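Local coordinates for 4-hydroxybenzoyl-CoA Thioesterase (Pseudomonas sp. CBS3, PDB 1LO7), which hydrolyses 4-hydroxybenzoyl-CoA to 4-hydroxybenzoate and free CoA, the last step in converting 4-chlorobenzoate to 4-hydroxybenzoate, at residues Q49-V52 with I56-T59; F119-G124 with R128-P133; V22-Y27 with A66-T71. All coordinates share one frame; numbering follows the deposited sequence.

Contact 1. Residues Q49-V52 with I56-T59. With 4CO (4-hydroxyphenacyl coenzyme A), chain B.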
loop_
_atom_site.group_PDB
_atom_site.type_symbol
_atom_site.label_atom_id
_atom_site.label_comp_id
_atom_site.label_asym_id
_atom_site.label_seq_id
_atom_site.Cartn_x
_atom_site.Cartn_y
_atom_site.Cartn_z
ATOM N N GLN A 49 18.282 10.804 -11.909
ATOM C CA GLN A 49 19.298 11.566 -12.589
ATOM C C GLN A 49 19.857 12.683 -11.680
ATOM O O GLN A 49 21.063 12.931 -11.606
ATOM C CB GLN A 49 18.675 12.096 -13.914
ATOM C CG GLN A 49 19.535 13.064 -14.732
ATOM C CD GLN A 49 18.793 13.507 -15.984
ATOM O OE1 GLN A 49 17.969 12.748 -16.528
ATOM N NE2 GLN A 49 19.053 14.750 -16.402
ATOM N N THR A 50 18.969 13.394 -10.962
ATOM C CA THR A 50 19.477 14.467 -10.122
ATOM C C THR A 50 20.423 13.943 -9.055
ATOM O O THR A 50 21.342 14.654 -8.654
ATOM C CB THR A 50 18.367 15.298 -9.438
ATOM O OG1 THR A 50 17.591 14.482 -8.550
ATOM C CG2 THR A 50 17.453 15.958 -10.461
ATOM N N VAL A 51 20.185 12.732 -8.563
ATOM C CA VAL A 51 21.085 12.231 -7.515
ATOM C C VAL A 51 22.500 12.067 -8.033
ATOM O O VAL A 51 23.473 12.388 -7.345
ATOM C CB VAL A 51 20.553 10.955 -6.860
ATOM C CG1 VAL A 51 20.589 9.774 -7.819
ATOM C CG2 VAL A 51 21.275 10.652 -5.540
ATOM N N VAL A 52 22.613 11.607 -9.279
ATOM C CA VAL A 52 23.939 11.416 -9.907
ATOM C C VAL A 52 24.587 12.755 -10.184
ATOM O O VAL A 52 25.771 12.971 -9.909
ATOM C CB VAL A 52 23.822 10.576 -11.208
ATOM C CG1 VAL A 52 25.139 10.579 -11.986
ATOM C CG2 VAL A 52 23.457 9.143 -10.811
ATOM N N ILE A 56 20.843 15.335 -5.366
ATOM C CA ILE A 56 19.447 15.497 -4.941
ATOM C C ILE A 56 18.675 14.214 -5.025
ATOM O O ILE A 56 18.554 13.651 -6.095
ATOM C CB ILE A 56 18.804 16.695 -5.644
ATOM C CG1 ILE A 56 19.580 17.984 -5.223
ATOM C CG2 ILE A 56 17.306 16.822 -5.347
ATOM C CD1 ILE A 56 19.102 19.232 -5.966
ATOM N N VAL A 57 18.175 13.738 -3.877
ATOM C CA VAL A 57 17.460 12.454 -3.881
ATOM C C VAL A 57 15.958 12.580 -4.081
ATOM O O VAL A 57 15.239 11.587 -4.313
ATOM C CB VAL A 57 17.748 11.670 -2.577
ATOM C CG1 VAL A 57 19.228 11.435 -2.409
ATOM C CG2 VAL A 57 17.193 12.390 -1.353
ATOM N N GLY A 58 15.477 13.795 -3.948
ATOM C CA GLY A 58 14.062 14.003 -4.075
ATOM C C GLY A 58 13.652 15.127 -3.124
ATOM O O GLY A 58 14.499 15.940 -2.712
ATOM N N THR A 59 12.332 15.168 -2.797
ATOM C CA THR A 59 11.773 16.203 -1.920
ATOM C C THR A 59 10.977 15.597 -0.759
ATOM O O THR A 59 9.748 15.564 -0.763
ATOM C CB THR A 59 10.865 17.167 -2.721
ATOM O OG1 THR A 59 9.808 16.405 -3.290
ATOM C CG2 THR A 59 11.677 17.826 -3.809
HETATM N N1A 4CO B . 7.204 22.578 9.846
HETATM C C2A 4CO B . 7.614 23.530 8.955
HETATM N N3A 4CO B . 8.783 23.629 8.377
HETATM C C4A 4CO B . 9.614 22.629 8.739
HETATM C C5A 4CO B . 9.342 21.610 9.636
HETATM C C6A 4CO B . 8.060 21.590 10.206
HETATM N N6A 4CO B . 7.675 20.669 11.064
HETATM N N7A 4CO B . 10.441 20.769 9.785
HETATM C C8A 4CO B . 11.376 21.298 8.986
HETATM N N9A 4CO B . 10.935 22.430 8.352
HETATM C C1D 4CO B . 11.694 23.329 7.477
HETATM C C2D 4CO B . 12.727 24.136 8.257
HETATM O O2D 4CO B . 12.131 25.247 8.932
HETATM C C3D 4CO B . 13.591 24.614 7.103
HETATM O O3D 4CO B . 12.875 25.513 6.295
HETATM P P3D 4CO B . 13.483 26.899 5.840
HETATM O O7A 4CO B . 13.263 27.824 6.934
HETATM O O8A 4CO B . 14.907 26.745 5.528
HETATM O O9A 4CO B . 12.704 27.339 4.571
HETATM C C4D 4CO B . 13.667 23.314 6.309
HETATM O O4D 4CO B . 12.487 22.539 6.684
HETATM C C5D 4CO B . 14.927 22.508 6.427
HETATM O O5D 4CO B . 14.976 21.975 7.753
HETATM P P1A 4CO B . 16.326 22.124 8.573
HETATM O O1A 4CO B . 15.944 21.680 9.922
HETATM O O2A 4CO B . 16.845 23.473 8.547
HETATM O O3A 4CO B . 17.398 21.240 7.950
HETATM P P2A 4CO B . 17.817 19.720 8.241
HETATM O O4A 4CO B . 18.780 19.355 7.180
HETATM O O5A 4CO B . 18.478 19.667 9.544
HETATM O O6A 4CO B . 16.527 18.719 8.448
HETATM C CBP 4CO B . 15.390 16.981 7.371
HETATM C CCP 4CO B . 15.723 18.474 7.324
HETATM C CDP 4CO B . 16.669 16.126 7.370
HETATM C CEP 4CO B . 14.456 16.622 6.224
HETATM C CAP 4CO B . 14.796 16.589 8.734
HETATM O OAP 4CO B . 13.631 17.370 9.008
HETATM C C9P 4CO B . 14.191 15.187 8.681
HETATM O O9P 4CO B . 14.904 14.221 8.514
HETATM N N8P 4CO B . 12.746 15.081 8.739
HETATM C C7P 4CO B . 12.272 13.725 8.441
HETATM C C6P 4CO B . 11.969 13.538 6.947
HETATM C C5P 4CO B . 11.149 12.255 6.768
HETATM O O5P 4CO B . 11.538 11.162 7.165
HETATM N N4P 4CO B . 9.905 12.478 6.070
HETATM C C3P 4CO B . 9.025 11.323 5.975
HETATM C C2P 4CO B . 9.514 10.333 4.952
HETATM S S1P 4CO B . 10.290 11.069 3.513
HETATM O O1B 4CO B . 8.140 9.752 1.437
HETATM C C1B 4CO B . 9.303 10.067 1.261
HETATM C C2B 4CO B . 9.675 10.834 0.065
HETATM C C3B 4CO B . 11.034 11.179 -0.132
HETATM C C4B 4CO B . 11.405 11.887 -1.272
HETATM C C5B 4CO B . 10.428 12.227 -2.232
HETATM O O2B 4CO B . 10.793 12.886 -3.425
HETATM C C6B 4CO B . 9.063 11.895 -2.008
HETATM C C7B 4CO B . 8.684 11.190 -0.850
HETATM C CB 4CO B . 10.348 9.728 2.258
#
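The hydroxyl of T50 joins the helix to the strand that follows it: OG1 donates to I56 O at 2.8 Å and is also hydrogen-bonded to W47 O in the first turn of its own helix, so its single proton is probably shared between the two carbonyls. With chi1 at 63°, OG1 sits between the backbone N and the carbonyl carbon, the rotation that turns the hydroxyl toward the incoming strand. The donor stands above the carbonyl plane of I56, 37° out of it. A weak second bond closes the connection, I56 N reaching T50 O over 3.4 Å at a bent 133°. Alongside, the CB of I56 rests 3.8 Å from T50 OG1, so the buried oxygen is shielded by hydrocarbon. On the more exposed flank V51 CG2 meets V57 CG1 at 3.8 Å, the two valines crossing obliquely. Putting an alanine in place of T50 would probably leave I56 O without its hydroxyl donor and open a small gap beside the isoleucine. Beyond the helix the strand turns into the ligand site: the CA of G58 lies 3.5 Å from the phenol oxygen O2B of 4CO, where any side chain would collide with the ligand, and T59 N donates to O2B at 2.8 Å in a nearly straight bond. This is the 4-hydroxyphenyl end of the acyl pocket in a hot-dog-fold thioesterase.

Contact 2. Residues F119-G124 with R128-P133. With 4CO (4-hydroxyphenacyl coenzyme A), chain B.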
loop_
_atom_site.group_PDB
_atom_site.type_symbol
_atom_site.label_atom_id
_atom_site.label_comp_id
_atom_site.label_asym_id
_atom_site.label_seq_id
_atom_site.Cartn_x
_atom_site.Cartn_y
_atom_site.Cartn_z
ATOM N N PHE A 119 14.176 20.029 -0.657
ATOM C CA PHE A 119 15.033 19.308 -1.597
ATOM C C PHE A 119 16.098 18.733 -0.700
ATOM O O PHE A 119 16.535 19.404 0.203
ATOM C CB PHE A 119 15.664 20.181 -2.676
ATOM C CG PHE A 119 14.659 20.436 -3.776
ATOM C CD1 PHE A 119 14.535 19.563 -4.853
ATOM C CD2 PHE A 119 13.814 21.544 -3.708
ATOM C CE1 PHE A 119 13.623 19.818 -5.871
ATOM C CE2 PHE A 119 12.890 21.804 -4.720
ATOM C CZ PHE A 119 12.789 20.926 -5.799
ATOM N N ALA A 120 16.486 17.479 -0.897
ATOM C CA ALA A 120 17.464 16.966 0.020
ATOM C C ALA A 120 18.471 16.069 -0.646
ATOM O O ALA A 120 18.312 15.642 -1.778
ATOM C CB ALA A 120 16.773 16.144 1.117
ATOM N N MET A 121 19.495 15.770 0.150
ATOM C CA MET A 121 20.560 14.894 -0.256
ATOM C C MET A 121 20.734 13.876 0.812
ATOM O O MET A 121 20.331 14.106 1.935
ATOM C CB MET A 121 21.795 15.702 -0.588
ATOM C CG MET A 121 21.417 16.423 -1.864
ATOM S SD MET A 121 22.815 17.248 -2.529
ATOM C CE MET A 121 23.630 17.477 -0.925
ATOM N N ASN A 122 21.307 12.742 0.451
ATOM C CA ASN A 122 21.607 11.680 1.408
ATOM C C ASN A 122 23.125 11.706 1.594
ATOM O O ASN A 122 23.843 11.381 0.668
ATOM C CB ASN A 122 21.176 10.254 1.004
ATOM C CG ASN A 122 19.768 9.991 1.489
ATOM O OD1 ASN A 122 19.342 10.492 2.547
ATOM N ND2 ASN A 122 19.036 9.220 0.696
ATOM N N ASP A 123 23.593 12.169 2.758
ATOM C CA ASP A 123 25.033 12.222 3.059
ATOM C C ASP A 123 25.294 10.921 3.775
ATOM O O ASP A 123 25.196 10.835 5.007
ATOM C CB ASP A 123 25.350 13.402 3.987
ATOM C CG ASP A 123 25.040 14.724 3.331
ATOM O OD1 ASP A 123 24.962 14.861 2.123
ATOM O OD2 ASP A 123 24.937 15.726 4.174
ATOM N N GLY A 124 25.566 9.891 2.988
ATOM C CA GLY A 124 25.717 8.590 3.634
ATOM C C GLY A 124 24.276 8.227 4.036
ATOM O O GLY A 124 23.348 8.290 3.216
ATOM N N ARG A 128 19.686 15.344 4.441
ATOM C CA ARG A 128 20.007 16.708 4.751
ATOM C C ARG A 128 19.322 17.660 3.750
ATOM O O ARG A 128 19.436 17.500 2.525
ATOM C CB ARG A 128 21.534 16.861 4.711
ATOM C CG ARG A 128 21.988 18.287 4.393
ATOM C CD ARG A 128 22.715 18.966 5.550
ATOM N NE ARG A 128 24.053 18.419 5.798
ATOM C CZ ARG A 128 24.822 18.683 6.866
ATOM N NH1 ARG A 128 24.430 19.500 7.853
ATOM N NH2 ARG A 128 26.028 18.105 6.944
ATOM N N ALA A 129 18.619 18.661 4.272
ATOM C CA ALA A 129 17.951 19.600 3.408
ATOM C C ALA A 129 18.893 20.621 2.818
ATOM O O ALA A 129 19.909 20.989 3.419
ATOM C CB ALA A 129 16.910 20.385 4.198
ATOM N N ILE A 130 18.542 21.104 1.626
ATOM C CA ILE A 130 19.383 22.115 1.010
ATOM C C ILE A 130 18.546 23.335 0.647
ATOM O O ILE A 130 17.335 23.307 0.586
ATOM C CB ILE A 130 20.029 21.607 -0.257
ATOM C CG1 ILE A 130 18.935 21.241 -1.264
ATOM C CG2 ILE A 130 20.867 20.384 0.039
ATOM C CD1 ILE A 130 19.496 20.888 -2.647
ATOM N N GLU A 131 19.226 24.435 0.437
ATOM C CA GLU A 131 18.526 25.610 0.050
ATOM C C GLU A 131 17.860 25.305 -1.270
ATOM O O GLU A 131 18.429 24.605 -2.111
ATOM C CB GLU A 131 19.600 26.673 -0.123
ATOM C CG GLU A 131 19.125 27.998 -0.700
ATOM C CD GLU A 131 20.278 28.927 -0.593
ATOM O OE1 GLU A 131 20.666 29.362 0.466
ATOM O OE2 GLU A 131 20.879 29.127 -1.741
ATOM N N VAL A 132 16.639 25.792 -1.454
ATOM C CA VAL A 132 15.958 25.486 -2.708
ATOM C C VAL A 132 16.800 25.939 -3.895
ATOM O O VAL A 132 17.136 27.087 -3.969
ATOM C CB VAL A 132 14.539 26.062 -2.761
ATOM C CG1 VAL A 132 13.861 25.697 -4.067
ATOM C CG2 VAL A 132 13.703 25.542 -1.609
ATOM N N PRO A 133 17.135 25.034 -4.830
ATOM C CA PRO A 133 17.937 25.460 -5.975
ATOM C C PRO A 133 17.278 26.557 -6.817
ATOM O O PRO A 133 16.108 26.483 -7.220
ATOM C CB PRO A 133 18.212 24.198 -6.801
ATOM C CG PRO A 133 18.044 23.057 -5.793
ATOM C CD PRO A 133 16.995 23.549 -4.791
HETATM N N1A 4CO B . 7.204 22.578 9.846
HETATM C C2A 4CO B . 7.614 23.530 8.955
HETATM N N3A 4CO B . 8.783 23.629 8.377
HETATM C C4A 4CO B . 9.614 22.629 8.739
HETATM C C5A 4CO B . 9.342 21.610 9.636
HETATM C C6A 4CO B . 8.060 21.590 10.206
HETATM N N6A 4CO B . 7.675 20.669 11.064
HETATM N N7A 4CO B . 10.441 20.769 9.785
HETATM C C8A 4CO B . 11.376 21.298 8.986
HETATM N N9A 4CO B . 10.935 22.430 8.352
HETATM C C1D 4CO B . 11.694 23.329 7.477
HETATM C C2D 4CO B . 12.727 24.136 8.257
HETATM O O2D 4CO B . 12.131 25.247 8.932
HETATM C C3D 4CO B . 13.591 24.614 7.103
HETATM O O3D 4CO B . 12.875 25.513 6.295
HETATM P P3D 4CO B . 13.483 26.899 5.840
HETATM O O7A 4CO B . 13.263 27.824 6.934
HETATM O O8A 4CO B . 14.907 26.745 5.528
HETATM O O9A 4CO B . 12.704 27.339 4.571
HETATM C C4D 4CO B . 13.667 23.314 6.309
HETATM O O4D 4CO B . 12.487 22.539 6.684
HETATM C C5D 4CO B . 14.927 22.508 6.427
HETATM O O5D 4CO B . 14.976 21.975 7.753
HETATM P P1A 4CO B . 16.326 22.124 8.573
HETATM O O1A 4CO B . 15.944 21.680 9.922
HETATM O O2A 4CO B . 16.845 23.473 8.547
HETATM O O3A 4CO B . 17.398 21.240 7.950
HETATM P P2A 4CO B . 17.817 19.720 8.241
HETATM O O4A 4CO B . 18.780 19.355 7.180
HETATM O O5A 4CO B . 18.478 19.667 9.544
HETATM O O6A 4CO B . 16.527 18.719 8.448
HETATM C CBP 4CO B . 15.390 16.981 7.371
HETATM C CCP 4CO B . 15.723 18.474 7.324
HETATM C CDP 4CO B . 16.669 16.126 7.370
HETATM C CEP 4CO B . 14.456 16.622 6.224
HETATM C CAP 4CO B . 14.796 16.589 8.734
HETATM O OAP 4CO B . 13.631 17.370 9.008
HETATM C C9P 4CO B . 14.191 15.187 8.681
HETATM O O9P 4CO B . 14.904 14.221 8.514
HETATM N N8P 4CO B . 12.746 15.081 8.739
HETATM C C7P 4CO B . 12.272 13.725 8.441
HETATM C C6P 4CO B . 11.969 13.538 6.947
HETATM C C5P 4CO B . 11.149 12.255 6.768
HETATM O O5P 4CO B . 11.538 11.162 7.165
HETATM N N4P 4CO B . 9.905 12.478 6.070
HETATM C C3P 4CO B . 9.025 11.323 5.975
HETATM C C2P 4CO B . 9.514 10.333 4.952
HETATM S S1P 4CO B . 10.290 11.069 3.513
HETATM O O1B 4CO B . 8.140 9.752 1.437
HETATM C C1B 4CO B . 9.303 10.067 1.261
HETATM C C2B 4CO B . 9.675 10.834 0.065
HETATM C C3B 4CO B . 11.034 11.179 -0.132
HETATM C C4B 4CO B . 11.405 11.887 -1.272
HETATM C C5B 4CO B . 10.428 12.227 -2.232
HETATM O O2B 4CO B . 10.793 12.886 -3.425
HETATM C C6B 4CO B . 9.063 11.895 -2.008
HETATM C C7B 4CO B . 8.684 11.190 -0.850
HETATM C CB 4CO B . 10.348 9.728 2.258
HETATM O O HOH W 1 15.062 22.693 -0.516
#
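F119 and I130 fit together at the open end of this hairpin. The CG1 of I130 lies between its backbone N and carbonyl carbon (chi1 61°), which presses it against F119 CB at 3.7 Å. Past that bump the F119 ring drops into a corner where the chain turns away from the sheet: P133 CD comes obliquely to CD2 of F119 at 3.9 Å, and V132 CG1 lies against CE2 of F119 at 4.1 Å. A water fills the notch where the strands part, accepting from F119 N and donating to I130 O. The other face carries small side chains here: A120 and A129 form a non-hydrogen-bonded pair, their CA atoms 4.3 Å apart, and the A120 methyl sits 3.3 Å from R128 O. The pyrophosphate lies beside the A129 methyl, close enough for A129 N to donate to O4A of 4CO at 3.0 Å. Between M121 and R128 two backbone bonds hold the ladder. Toward the turn R128 bends at chi2 and chi3, folding its NE back to D123 OD2 at 3.3 Å in a salt bridge, with carboxylate and guanidinium planes 55° apart. F119 carries the hairpin into the fold: its ring meets F39 edge-to-face on helix 25-41, touches W47 of helix 47-54 and Y136 of helix 134-140, while A120 pairs with V57 and G58 of strand 56-68, and P133 occupies the N-cap position just before helix 134-140.

Contact 3. Residues V22-Y27 with A66-T71. Unlike the reference sequence in segment 22-27: Y24 (reference Phe). With 4CO (4-hydroxyphenacyl coenzyme A), chain C; EDO (1,2-ethanediol), chain D; EDO (1,2-ethanediol), chain E.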
loop_
_atom_site.group_PDB
_atom_site.type_symbol
_atom_site.label_atom_id
_atom_site.label_comp_id
_atom_site.label_asym_id
_atom_site.label_seq_id
_atom_site.Cartn_x
_atom_site.Cartn_y
_atom_site.Cartn_z
ATOM N N VAL A 22 -12.571 5.537 0.061
ATOM C CA VAL A 22 -11.105 5.570 0.002
ATOM C C VAL A 22 -10.476 5.528 1.386
ATOM O O VAL A 22 -10.799 6.361 2.226
ATOM C CB VAL A 22 -10.562 6.801 -0.685
ATOM C CG1 VAL A 22 -9.037 6.666 -0.743
ATOM C CG2 VAL A 22 -11.050 6.882 -2.092
ATOM N N TRP A 23 -9.564 4.580 1.599
ATOM C CA TRP A 23 -8.844 4.477 2.860
ATOM C C TRP A 23 -7.843 5.626 2.817
ATOM O O TRP A 23 -7.062 5.729 1.903
ATOM C CB TRP A 23 -8.145 3.113 2.942
ATOM C CG TRP A 23 -7.468 2.918 4.275
ATOM C CD1 TRP A 23 -7.965 3.191 5.517
ATOM C CD2 TRP A 23 -6.169 2.393 4.468
ATOM N NE1 TRP A 23 -7.060 2.865 6.499
ATOM C CE2 TRP A 23 -5.935 2.373 5.870
ATOM C CE3 TRP A 23 -5.187 1.954 3.598
ATOM C CZ2 TRP A 23 -4.731 1.898 6.389
ATOM C CZ3 TRP A 23 -3.998 1.479 4.120
ATOM C CH2 TRP A 23 -3.795 1.428 5.506
ATOM N N TYR A 24 -7.896 6.523 3.786
ATOM C CA TYR A 24 -7.053 7.729 3.765
ATOM C C TYR A 24 -5.569 7.730 3.374
ATOM O O TYR A 24 -5.107 8.665 2.712
ATOM C CB TYR A 24 -7.355 8.756 4.865
ATOM C CG TYR A 24 -6.517 8.542 6.092
ATOM C CD1 TYR A 24 -5.317 9.233 6.244
ATOM C CD2 TYR A 24 -6.936 7.645 7.075
ATOM C CE1 TYR A 24 -4.550 9.060 7.394
ATOM C CE2 TYR A 24 -6.187 7.462 8.233
ATOM C CZ TYR A 24 -5.001 8.179 8.382
ATOM O OH TYR A 24 -4.246 7.999 9.505
ATOM N N PRO A 25 -4.812 6.715 3.779
ATOM C CA PRO A 25 -3.413 6.747 3.398
ATOM C C PRO A 25 -3.246 6.781 1.882
ATOM O O PRO A 25 -2.247 7.285 1.359
ATOM C CB PRO A 25 -2.765 5.580 4.083
ATOM C CG PRO A 25 -3.694 5.282 5.263
ATOM C CD PRO A 25 -5.093 5.660 4.803
ATOM N N ASN A 26 -4.244 6.277 1.163
ATOM C CA ASN A 26 -4.217 6.306 -0.300
ATOM C C ASN A 26 -4.152 7.728 -0.838
ATOM O O ASN A 26 -3.471 7.991 -1.846
ATOM C CB ASN A 26 -5.337 5.471 -0.961
ATOM C CG ASN A 26 -5.111 4.008 -0.645
ATOM O OD1 ASN A 26 -3.978 3.542 -0.754
ATOM N ND2 ASN A 26 -6.132 3.280 -0.200
ATOM N N TYR A 27 -4.868 8.680 -0.188
ATOM C CA TYR A 27 -4.778 10.050 -0.644
ATOM C C TYR A 27 -3.316 10.529 -0.570
ATOM O O TYR A 27 -2.807 11.192 -1.456
ATOM C CB TYR A 27 -5.622 11.027 0.198
ATOM C CG TYR A 27 -7.110 10.855 -0.037
ATOM C CD1 TYR A 27 -7.665 11.232 -1.260
ATOM C CD2 TYR A 27 -7.952 10.339 0.944
ATOM C CE1 TYR A 27 -9.036 11.098 -1.484
ATOM C CE2 TYR A 27 -9.324 10.194 0.735
ATOM C CZ TYR A 27 -9.860 10.574 -0.491
ATOM O OH TYR A 27 -11.208 10.417 -0.739
ATOM N N ALA A 66 -3.717 18.565 6.306
ATOM C CA ALA A 66 -4.713 18.052 5.407
ATOM C C ALA A 66 -6.127 18.087 5.995
ATOM O O ALA A 66 -6.339 17.942 7.192
ATOM C CB ALA A 66 -4.379 16.583 5.141
ATOM N N SER A 67 -7.086 18.244 5.098
ATOM C CA SER A 67 -8.493 18.221 5.470
ATOM C C SER A 67 -9.250 17.361 4.485
ATOM O O SER A 67 -8.999 17.394 3.282
ATOM C CB SER A 67 -9.071 19.617 5.571
ATOM O OG SER A 67 -8.313 20.348 6.517
ATOM N N PHE A 68 -10.185 16.547 4.985
ATOM C CA PHE A 68 -10.999 15.625 4.174
ATOM C C PHE A 68 -12.422 16.118 4.230
ATOM O O PHE A 68 -13.096 16.050 5.262
ATOM C CB PHE A 68 -10.853 14.192 4.717
ATOM C CG PHE A 68 -9.411 13.787 4.812
ATOM C CD1 PHE A 68 -8.663 14.049 5.963
ATOM C CD2 PHE A 68 -8.776 13.149 3.741
ATOM C CE1 PHE A 68 -7.319 13.663 6.065
ATOM C CE2 PHE A 68 -7.425 12.780 3.820
ATOM C CZ PHE A 68 -6.692 13.021 4.991
ATOM N N VAL A 69 -12.855 16.638 3.092
ATOM C CA VAL A 69 -14.148 17.280 2.969
ATOM C C VAL A 69 -15.369 16.422 2.690
ATOM O O VAL A 69 -16.450 16.605 3.262
ATOM C CB VAL A 69 -13.973 18.444 2.004
ATOM C CG1 VAL A 69 -15.273 19.198 1.989
ATOM C CG2 VAL A 69 -12.843 19.354 2.496
ATOM N N CYS A 70 -15.191 15.464 1.776
ATOM C CA CYS A 70 -16.250 14.534 1.439
ATOM C C CYS A 70 -15.605 13.219 1.021
ATOM O O CYS A 70 -14.410 13.143 0.791
ATOM C CB CYS A 70 -17.292 15.028 0.431
ATOM S SG CYS A 70 -16.570 15.108 -1.199
ATOM N N THR A 71 -16.394 12.175 0.973
ATOM C CA THR A 71 -15.860 10.870 0.635
ATOM C C THR A 71 -15.744 10.645 -0.830
ATOM O O THR A 71 -16.299 11.353 -1.635
ATOM C CB THR A 71 -16.803 9.783 1.184
ATOM O OG1 THR A 71 -18.030 9.826 0.483
ATOM C CG2 THR A 71 -17.050 9.947 2.678
HETATM N N1A 4CO C . -11.149 20.409 10.852
HETATM C C2A 4CO C . -11.631 20.240 12.120
HETATM N N3A 4CO C . -12.757 19.679 12.475
HETATM C C4A 4CO C . -13.455 19.224 11.413
HETATM C C5A 4CO C . -13.100 19.337 10.080
HETATM C C6A 4CO C . -11.872 19.957 9.799
HETATM N N6A 4CO C . -11.418 20.115 8.574
HETATM N N7A 4CO C . -14.070 18.776 9.255
HETATM C C8A 4CO C . -15.013 18.340 10.100
HETATM N N9A 4CO C . -14.700 18.607 11.407
HETATM C C1D 4CO C . -15.520 18.366 12.599
HETATM C C2D 4CO C . -16.714 19.313 12.663
HETATM O O2D 4CO C . -16.339 20.605 13.145
HETATM C C3D 4CO C . -17.555 18.582 13.695
HETATM O O3D 4CO C . -16.924 18.611 14.950
HETATM P P3D 4CO C . -17.696 19.017 16.268
HETATM O O7A 4CO C . -17.695 20.465 16.317
HETATM O O8A 4CO C . -19.056 18.470 16.242
HETATM O O9A 4CO C . -16.902 18.416 17.460
HETATM C C4D 4CO C . -17.381 17.158 13.178
HETATM O O4D 4CO C . -16.129 17.149 12.425
HETATM C C5D 4CO C . -18.513 16.569 12.388
HETATM O O5D 4CO C . -18.577 17.265 11.141
HETATM P P1A 4CO C . -19.989 17.793 10.647
HETATM O O1A 4CO C . -19.643 18.625 9.485
HETATM O O2A 4CO C . -20.698 18.522 11.673
HETATM O O3A 4CO C . -20.872 16.609 10.274
HETATM P P2A 4CO C . -21.080 15.842 8.881
HETATM O O4A 4CO C . -21.901 14.652 9.194
HETATM O O5A 4CO C . -21.817 16.723 7.978
HETATM O O6A 4CO C . -19.675 15.581 8.067
HETATM C CBP 4CO C . -18.219 13.848 7.473
HETATM C CCP 4CO C . -18.766 14.677 8.638
HETATM C CDP 4CO C . -19.354 13.134 6.719
HETATM C CEP 4CO C . -17.163 12.875 7.979
HETATM C CAP 4CO C . -17.672 14.754 6.357
HETATM O OAP 4CO C . -16.658 15.617 6.875
HETATM C C9P 4CO C . -16.864 13.943 5.346
HETATM O O9P 4CO C . -17.413 13.116 4.649
HETATM N N8P 4CO C . -15.427 14.137 5.330
HETATM C C7P 4CO C . -14.738 13.145 4.497
HETATM C C6P 4CO C . -14.305 11.915 5.309
HETATM C C5P 4CO C . -13.293 11.113 4.483
HETATM O O5P 4CO C . -13.544 10.694 3.358
HETATM N N4P 4CO C . -12.050 10.891 5.182
HETATM C C3P 4CO C . -11.004 10.240 4.407
HETATM C C2P 4CO C . -11.267 8.766 4.244
HETATM S S1P 4CO C . -12.038 7.985 5.662
HETATM O O1B 4CO C . -9.575 5.885 6.092
HETATM C C1B 4CO C . -10.756 5.769 6.364
HETATM C C2B 4CO C . -11.151 5.256 7.681
HETATM C C3B 4CO C . -12.529 5.113 7.976
HETATM C C4B 4CO C . -12.918 4.606 9.214
HETATM C C5B 4CO C . -11.937 4.214 10.148
HETATM O O2B 4CO C . -12.309 3.638 11.381
HETATM C C6B 4CO C . -10.557 4.386 9.848
HETATM C C7B 4CO C . -10.161 4.910 8.602
HETATM C CB 4CO C . -11.808 6.181 5.402
HETATM C C1 EDO D . -5.841 23.439 3.767
HETATM O O1 EDO D . -6.880 24.006 4.553
HETATM C C2 EDO D . -5.634 22.001 4.171
HETATM O O2 EDO D . -6.166 21.763 5.469
HETATM C C1 EDO E . -16.618 18.931 5.531
HETATM O O1 EDO E . -17.731 18.228 5.044
HETATM C C2 EDO E . -16.636 19.045 7.049
HETATM O O2 EDO E . -17.563 18.154 7.664
#
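Y27 and F68 form the tight part of this contact, Y27 CD2 coming in at the edge of the phenylalanine ring, 3.8 Å from F68 CE2. The rings are oblique, their planes 50° apart, and the two side chains run alongside each other in antiparallel sense. V22 CG1 lies over one face of the Y27 ring, and the CB of Y24, where the reference sequence has Phe, touches F68 CE2 at 4.2 Å. No hydrogen bond links the two segments; the pantetheine arm of 4CO runs between them instead, C3P packing 3.7 Å from F68 CD2. In the hot-dog fold the long helix, here 25-41, lies against a curved antiparallel sheet, and the active site forms where two subunits meet. Here Y24 N, near the N-terminal end of that helix, donates to the ketone O1B of 4CO at 2.9 Å, nearly straight at 172°. If O1B marks roughly the place of the substrate's thioester carbonyl, the amide and the nearby helix end would probably polarise that carbonyl; the active-site D17 is nearby. Farther along the arm the grip slackens. N8P of 4CO reaches F68 O only by a weak bond of 3.0 Å, and T71 CG2 touches O5P at 3.6 Å. On the outer side V69 is exposed, its carbonyl O accepting from an ethanediol O1 at 2.7 Å, while a second ethanediol is hydrogen-bonded to S67 OG.

Overall arrangement
Contact 3 is a buried core contact of apolar rings with no hydrogen bond across it, whereas contacts 1 and 2 are only partly buried and rely on polar bonds beside their packing. Contacts 1 and 2 adjoin through the neighbouring strands 56-68 and 107-123, where T59 CG2 packs on the ring of F119, and both touch the same 4-hydroxyphenacyl-CoA. Contact 3 uses the far end of strand 56-68, with its centre 29 to 30 Å from theirs, and faces a different ligand. Each bound ligand is thus shared by two subunits: contacts 1 and 2 supply the phenol and pyrophosphate ends, while a partner's 22-27 and 66-71 hold the ketone and pantetheine arm.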